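Local coordinates for 450aa long hypothetical fmu protein (Pyrococcus horikoshii, PDB 2YXL) that probably methylates RNA cytosines at carbon 5 with S-adenosyl-L-methionine as methyl donor, at residues 10-15 with 111-116; 105-110 with 136-141. One frame throughout, in Å; residues are numbered along the deposited sequence.

In the fold
Both contacts lie in the helical N-terminal part of the chain, away from the sinefungin pocket and the predicted nucleophile C390. They share helix 104-121. Contact 1 sets the start of helix 12-24 against it, and contact 2 sets the end of helix 124-138 against it. Their centres are about 12 Å apart, and they lie about 29 Å and 32 Å from the centre of the chain. L110 connects them, since its side chain touches both I15 and F138. A probable hydrogen bond from I10 N to T106 OG1 (2.8 Å) ties residues 10-15 to residues 105-110. Another, from A114 N to N109 O (3.1 Å), runs within the shared helix.

Contact 1: residues 10-15 with 111-116; sequences IPPKGI and RWKASD
The P12 ring lies alongside the side chain of K113, both pointing the same way, and its CB is 3.8 Å from K113 CE. The W112 indole takes no part across the contact. R111 CG sits 3.9 Å above the plane of the W112 ring on one face, offset toward the rim. The rings of W112 and W131 meet edge-to-face.

K113 CG is anti to the carbonyl carbon (chi1 -39°), and the chain is bent at chi2 and chi3. These bends lay its CH2 groups along the proline, with CG 4.0 Å from P12 CB. I15, one turn after P12, meets A114, the residue next to K113. I15 CG2 reaches A114 CB at 3.7 Å, with both residues buried. Only carbon atoms meet across the contact, and no hydrogen bond crosses it.

P11 is the N-cap of helix 12-24, and its O accepts the N-H of I15 at 3.0 Å. On the other helix, S115 OG donates to R111 O at 2.8 Å from above the carbonyl plane. R111 forms a salt bridge with D135 and a cation-pi contact with W131.

Helix 12-24 thus packs its first turn on helix 104-121. A114 and S115 meet F130 of helix 124-138, while I10 and P11 rest on helix 47-75.

Contact 2: residues 105-110 with 136-141; sequences QTIKNL and KIFEYK
F138 points its ring at I107 and L110, between two helices that form an antiparallel helical hairpin. Helix 104-121 and helix 124-138 are joined by a short turn, and this contact lies at the end of the hairpin away from that turn. The surrounding all-helical region is consistent with the NusB-like N-terminal domain of bacterial RsmB.

The two aliphatic side chains approach the ring differently. I107 comes over one face, with its CD1 4.2 Å above the ring plane and offset toward the rim. L110 comes to the edge, where its CD1 lies in the plane of the ring. Both side chains meet the phenylalanine at a slant. The CG of F138 is anti to the carbonyl carbon (chi1 -79°), which sends the ring out from the last turn of its helix toward helix 104-121. I107 CB also contributes, 3.9 Å from F138 CZ.

No hydrogen bond crosses here. P102 touches both I107 and F138, and A97 of helix 84-99 also packs on F138. With F138 replaced by an alanine, I107 CD1 and L110 CD1 would lose the ring they pack against, and a gap would probably open beside A97 and P102.

L110 is buried, and its other neighbours include I15 of helix 12-24. The closest approach between the segments is L110 CD1 to F138 CZ, at 3.7 Å.

Contact 1: residues 10-15 with 111-116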
loop_
_atom_site.group_PDB
_atom_site.type_symbol
_atom_site.label_atom_id
_atom_site.label_comp_id
_atom_site.label_asym_id
_atom_site.label_seq_id
_atom_site.Cartn_x
_atom_site.Cartn_y
_atom_site.Cartn_z
ATOM N N ILE A 10 20.740 16.368 -10.808
ATOM C CA ILE A 10 20.865 15.249 -9.875
ATOM C C ILE A 10 22.337 14.840 -9.753
ATOM O O ILE A 10 22.980 14.542 -10.761
ATOM C CB ILE A 10 19.989 14.027 -10.303
ATOM C CG1 ILE A 10 18.547 14.464 -10.589
ATOM C CG2 ILE A 10 20.007 12.932 -9.228
ATOM C CD1 ILE A 10 17.689 13.408 -11.266
ATOM N N PRO A 11 22.876 14.843 -8.516
ATOM C CA PRO A 11 24.249 14.402 -8.239
ATOM C C PRO A 11 24.429 12.887 -8.447
ATOM O O PRO A 11 23.438 12.157 -8.470
ATOM C CB PRO A 11 24.441 14.773 -6.764
ATOM C CG PRO A 11 23.070 14.771 -6.194
ATOM C CD PRO A 11 22.190 15.290 -7.289
ATOM N N PRO A 12 25.689 12.419 -8.598
ATOM C CA PRO A 12 25.972 10.999 -8.859
ATOM C C PRO A 12 25.339 10.036 -7.856
ATOM O O PRO A 12 24.788 9.007 -8.261
ATOM C CB PRO A 12 27.502 10.925 -8.775
ATOM C CG PRO A 12 27.958 12.293 -9.119
ATOM C CD PRO A 12 26.931 13.215 -8.536
ATOM N N LYS A 13 25.405 10.370 -6.566
ATOM C CA LYS A 13 24.801 9.539 -5.521
ATOM C C LYS A 13 23.278 9.491 -5.647
ATOM O O LYS A 13 22.648 8.502 -5.265
ATOM C CB LYS A 13 25.224 10.002 -4.118
ATOM C CG LYS A 13 24.654 11.344 -3.663
ATOM C CD LYS A 13 25.006 11.624 -2.211
ATOM C CE LYS A 13 24.473 12.975 -1.756
ATOM N NZ LYS A 13 25.048 13.389 -0.441
ATOM N N GLY A 14 22.704 10.564 -6.188
ATOM C CA GLY A 14 21.268 10.652 -6.434
ATOM C C GLY A 14 20.834 9.755 -7.576
ATOM O O GLY A 14 19.771 9.136 -7.513
ATOM N N ILE A 15 21.662 9.691 -8.620
ATOM C CA ILE A 15 21.406 8.834 -9.778
ATOM C C ILE A 15 21.442 7.362 -9.376
ATOM O O ILE A 15 20.582 6.585 -9.778
ATOM C CB ILE A 15 22.402 9.117 -10.941
ATOM C CG1 ILE A 15 22.109 10.479 -11.591
ATOM C CG2 ILE A 15 22.384 7.993 -11.986
ATOM C CD1 ILE A 15 20.753 10.594 -12.298
ATOM N N ARG A 111 24.787 9.140 -18.148
ATOM C CA ARG A 111 25.666 8.496 -19.122
ATOM C C ARG A 111 26.853 7.787 -18.471
ATOM O O ARG A 111 27.177 6.659 -18.841
ATOM C CB ARG A 111 26.142 9.495 -20.185
ATOM C CG ARG A 111 27.029 8.872 -21.255
ATOM C CD ARG A 111 27.211 9.769 -22.482
ATOM N NE ARG A 111 26.060 9.735 -23.389
ATOM C CZ ARG A 111 25.715 8.697 -24.155
ATOM N NH1 ARG A 111 26.411 7.565 -24.135
ATOM N NH2 ARG A 111 24.652 8.789 -24.943
ATOM N N TRP A 112 27.482 8.438 -17.498
ATOM C CA TRP A 112 28.721 7.922 -16.924
ATOM C C TRP A 112 28.556 7.222 -15.578
ATOM O O TRP A 112 29.111 6.143 -15.376
ATOM C CB TRP A 112 29.786 9.021 -16.853
ATOM C CG TRP A 112 30.117 9.569 -18.206
ATOM C CD1 TRP A 112 29.706 10.759 -18.732
ATOM C CD2 TRP A 112 30.899 8.929 -19.221
ATOM N NE1 TRP A 112 30.193 10.907 -20.008
ATOM C CE2 TRP A 112 30.929 9.797 -20.333
ATOM C CE3 TRP A 112 31.584 7.708 -19.298
ATOM C CZ2 TRP A 112 31.616 9.485 -21.510
ATOM C CZ3 TRP A 112 32.266 7.398 -20.466
ATOM C CH2 TRP A 112 32.279 8.285 -21.557
ATOM N N LYS A 113 27.792 7.817 -14.669
ATOM C CA LYS A 113 27.682 7.274 -13.311
ATOM C C LYS A 113 26.663 6.136 -13.200
ATOM O O LYS A 113 26.863 5.206 -12.419
ATOM C CB LYS A 113 27.388 8.378 -12.283
ATOM C CG LYS A 113 28.133 9.697 -12.511
ATOM C CD LYS A 113 29.658 9.550 -12.513
ATOM C CE LYS A 113 30.266 9.746 -11.130
ATOM N NZ LYS A 113 31.754 9.711 -11.196
ATOM N N ALA A 114 25.582 6.215 -13.976
ATOM C CA ALA A 114 24.561 5.160 -14.006
ATOM C C ALA A 114 25.075 3.907 -14.707
ATOM O O ALA A 114 24.866 2.791 -14.228
ATOM C CB ALA A 114 23.288 5.656 -14.679
ATOM N N SER A 115 25.743 4.104 -15.843
ATOM C CA SER A 115 26.362 3.014 -16.588
ATOM C C SER A 115 27.347 2.254 -15.716
ATOM O O SER A 115 27.356 1.023 -15.708
ATOM C CB SER A 115 27.085 3.549 -17.822
ATOM O OG SER A 115 26.165 4.057 -18.769
ATOM N N ASP A 116 28.167 3.001 -14.981
ATOM C CA ASP A 116 29.186 2.419 -14.120
ATOM C C ASP A 116 28.570 1.679 -12.940
ATOM O O ASP A 116 29.029 0.593 -12.575
ATOM C CB ASP A 116 30.144 3.500 -13.617
ATOM C CG ASP A 116 31.425 2.927 -13.043
ATOM O OD1 ASP A 116 31.895 1.874 -13.536
ATOM O OD2 ASP A 116 31.971 3.537 -12.102
#

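Contact 2: residues 105-110 with 136-141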
loop_
_atom_site.group_PDB
_atom_site.type_symbol
_atom_site.label_atom_id
_atom_site.label_comp_id
_atom_site.label_asym_id
_atom_site.label_seq_id
_atom_site.Cartn_x
_atom_site.Cartn_y
_atom_site.Cartn_z
ATOM N N GLN A 105 24.276 18.307 -16.786
ATOM C CA GLN A 105 25.021 17.550 -15.780
ATOM C C GLN A 105 24.313 16.242 -15.412
ATOM O O GLN A 105 24.959 15.199 -15.275
ATOM C CB GLN A 105 25.272 18.402 -14.530
ATOM C CG GLN A 105 26.279 17.800 -13.544
ATOM C CD GLN A 105 27.674 17.631 -14.137
ATOM O OE1 GLN A 105 28.192 18.526 -14.809
ATOM N NE2 GLN A 105 28.288 16.480 -13.883
ATOM N N THR A 106 22.991 16.308 -15.263
ATOM C CA THR A 106 22.174 15.136 -14.952
ATOM C C THR A 106 22.248 14.092 -16.065
ATOM O O THR A 106 22.399 12.899 -15.786
ATOM C CB THR A 106 20.702 15.526 -14.679
ATOM O OG1 THR A 106 20.658 16.449 -13.588
ATOM C CG2 THR A 106 19.861 14.305 -14.323
ATOM N N ILE A 107 22.160 14.542 -17.317
ATOM C CA ILE A 107 22.249 13.632 -18.464
ATOM C C ILE A 107 23.667 13.058 -18.576
ATOM O O ILE A 107 23.847 11.922 -19.011
ATOM C CB ILE A 107 21.724 14.267 -19.814
ATOM C CG1 ILE A 107 22.823 14.424 -20.868
ATOM C CG2 ILE A 107 20.956 15.569 -19.580
ATOM C CD1 ILE A 107 22.810 13.327 -21.909
ATOM N N LYS A 108 24.655 13.844 -18.151
ATOM C CA LYS A 108 26.044 13.394 -18.072
ATOM C C LYS A 108 26.209 12.318 -16.997
ATOM O O LYS A 108 26.889 11.315 -17.215
ATOM C CB LYS A 108 26.975 14.580 -17.786
ATOM C CG LYS A 108 28.460 14.227 -17.705
ATOM C CD LYS A 108 29.258 15.294 -16.966
ATOM C CE LYS A 108 29.586 16.487 -17.852
ATOM N NZ LYS A 108 30.594 16.133 -18.887
ATOM N N ASN A 109 25.583 12.536 -15.842
ATOM C CA ASN A 109 25.622 11.572 -14.743
ATOM C C ASN A 109 24.883 10.274 -15.083
ATOM O O ASN A 109 25.289 9.190 -14.661
ATOM C CB ASN A 109 25.076 12.193 -13.451
ATOM C CG ASN A 109 26.019 13.237 -12.840
ATOM O OD1 ASN A 109 25.626 13.994 -11.951
ATOM N ND2 ASN A 109 27.261 13.274 -13.308
ATOM N N LEU A 110 23.802 10.393 -15.854
ATOM C CA LEU A 110 23.108 9.226 -16.397
ATOM C C LEU A 110 24.011 8.432 -17.332
ATOM O O LEU A 110 24.001 7.202 -17.311
ATOM C CB LEU A 110 21.839 9.638 -17.145
ATOM C CG LEU A 110 20.561 9.859 -16.342
ATOM C CD1 LEU A 110 19.516 10.523 -17.221
ATOM C CD2 LEU A 110 20.037 8.542 -15.771
ATOM N N LYS A 136 19.332 7.192 -27.979
ATOM C CA LYS A 136 18.024 6.784 -28.508
ATOM C C LYS A 136 16.887 7.231 -27.587
ATOM O O LYS A 136 15.848 7.703 -28.055
ATOM C CB LYS A 136 17.968 5.265 -28.710
ATOM C CG LYS A 136 18.719 4.742 -29.938
ATOM C CD LYS A 136 17.803 4.595 -31.159
ATOM C CE LYS A 136 17.907 5.780 -32.124
ATOM N NZ LYS A 136 19.163 5.747 -32.933
ATOM N N ILE A 137 17.107 7.086 -26.281
ATOM C CA ILE A 137 16.143 7.486 -25.257
ATOM C C ILE A 137 15.922 9.003 -25.257
ATOM O O ILE A 137 14.782 9.468 -25.205
ATOM C CB ILE A 137 16.575 6.977 -23.853
ATOM C CG1 ILE A 137 16.444 5.449 -23.787
ATOM C CG2 ILE A 137 15.756 7.639 -22.743
ATOM C CD1 ILE A 137 17.181 4.798 -22.629
ATOM N N PHE A 138 17.007 9.768 -25.336
ATOM C CA PHE A 138 16.911 11.228 -25.334
ATOM C C PHE A 138 16.380 11.820 -26.644
ATOM O O PHE A 138 15.967 12.977 -26.682
ATOM C CB PHE A 138 18.240 11.867 -24.919
ATOM C CG PHE A 138 18.475 11.841 -23.436
ATOM C CD1 PHE A 138 19.271 10.859 -22.862
ATOM C CD2 PHE A 138 17.878 12.790 -22.608
ATOM C CE1 PHE A 138 19.481 10.822 -21.487
ATOM C CE2 PHE A 138 18.083 12.762 -21.230
ATOM C CZ PHE A 138 18.887 11.769 -20.669
ATOM N N GLU A 139 16.379 11.012 -27.701
ATOM C CA GLU A 139 15.873 11.429 -29.007
ATOM C C GLU A 139 14.494 10.845 -29.330
ATOM O O GLU A 139 13.943 11.113 -30.401
ATOM C CB GLU A 139 16.860 11.041 -30.109
ATOM C CG GLU A 139 18.140 11.864 -30.137
ATOM C CD GLU A 139 19.230 11.214 -30.970
ATOM O OE1 GLU A 139 19.211 9.971 -31.119
ATOM O OE2 GLU A 139 20.113 11.942 -31.472
ATOM N N TYR A 140 13.945 10.053 -28.410
ATOM C CA TYR A 140 12.668 9.376 -28.634
ATOM C C TYR A 140 11.494 10.349 -28.736
ATOM O O TYR A 140 11.283 11.175 -27.845
ATOM C CB TYR A 140 12.397 8.334 -27.539
ATOM C CG TYR A 140 10.990 7.775 -27.563
ATOM C CD1 TYR A 140 10.623 6.797 -28.486
ATOM C CD2 TYR A 140 10.025 8.232 -26.669
ATOM C CE1 TYR A 140 9.330 6.286 -28.516
ATOM C CE2 TYR A 140 8.728 7.728 -26.690
ATOM C CZ TYR A 140 8.389 6.756 -27.615
ATOM O OH TYR A 140 7.107 6.258 -27.635
ATOM N N LYS A 141 10.735 10.227 -29.824
ATOM C CA LYS A 141 9.525 11.028 -30.029
ATOM C C LYS A 141 8.260 10.313 -29.531
ATOM O O LYS A 141 7.843 9.307 -30.112
ATOM C CB LYS A 141 9.380 11.488 -31.496
ATOM C CG LYS A 141 10.070 10.614 -32.560
ATOM C CD LYS A 141 9.211 9.427 -33.001
ATOM C CE LYS A 141 9.817 8.710 -34.206
ATOM N NZ LYS A 141 11.016 7.892 -33.853
#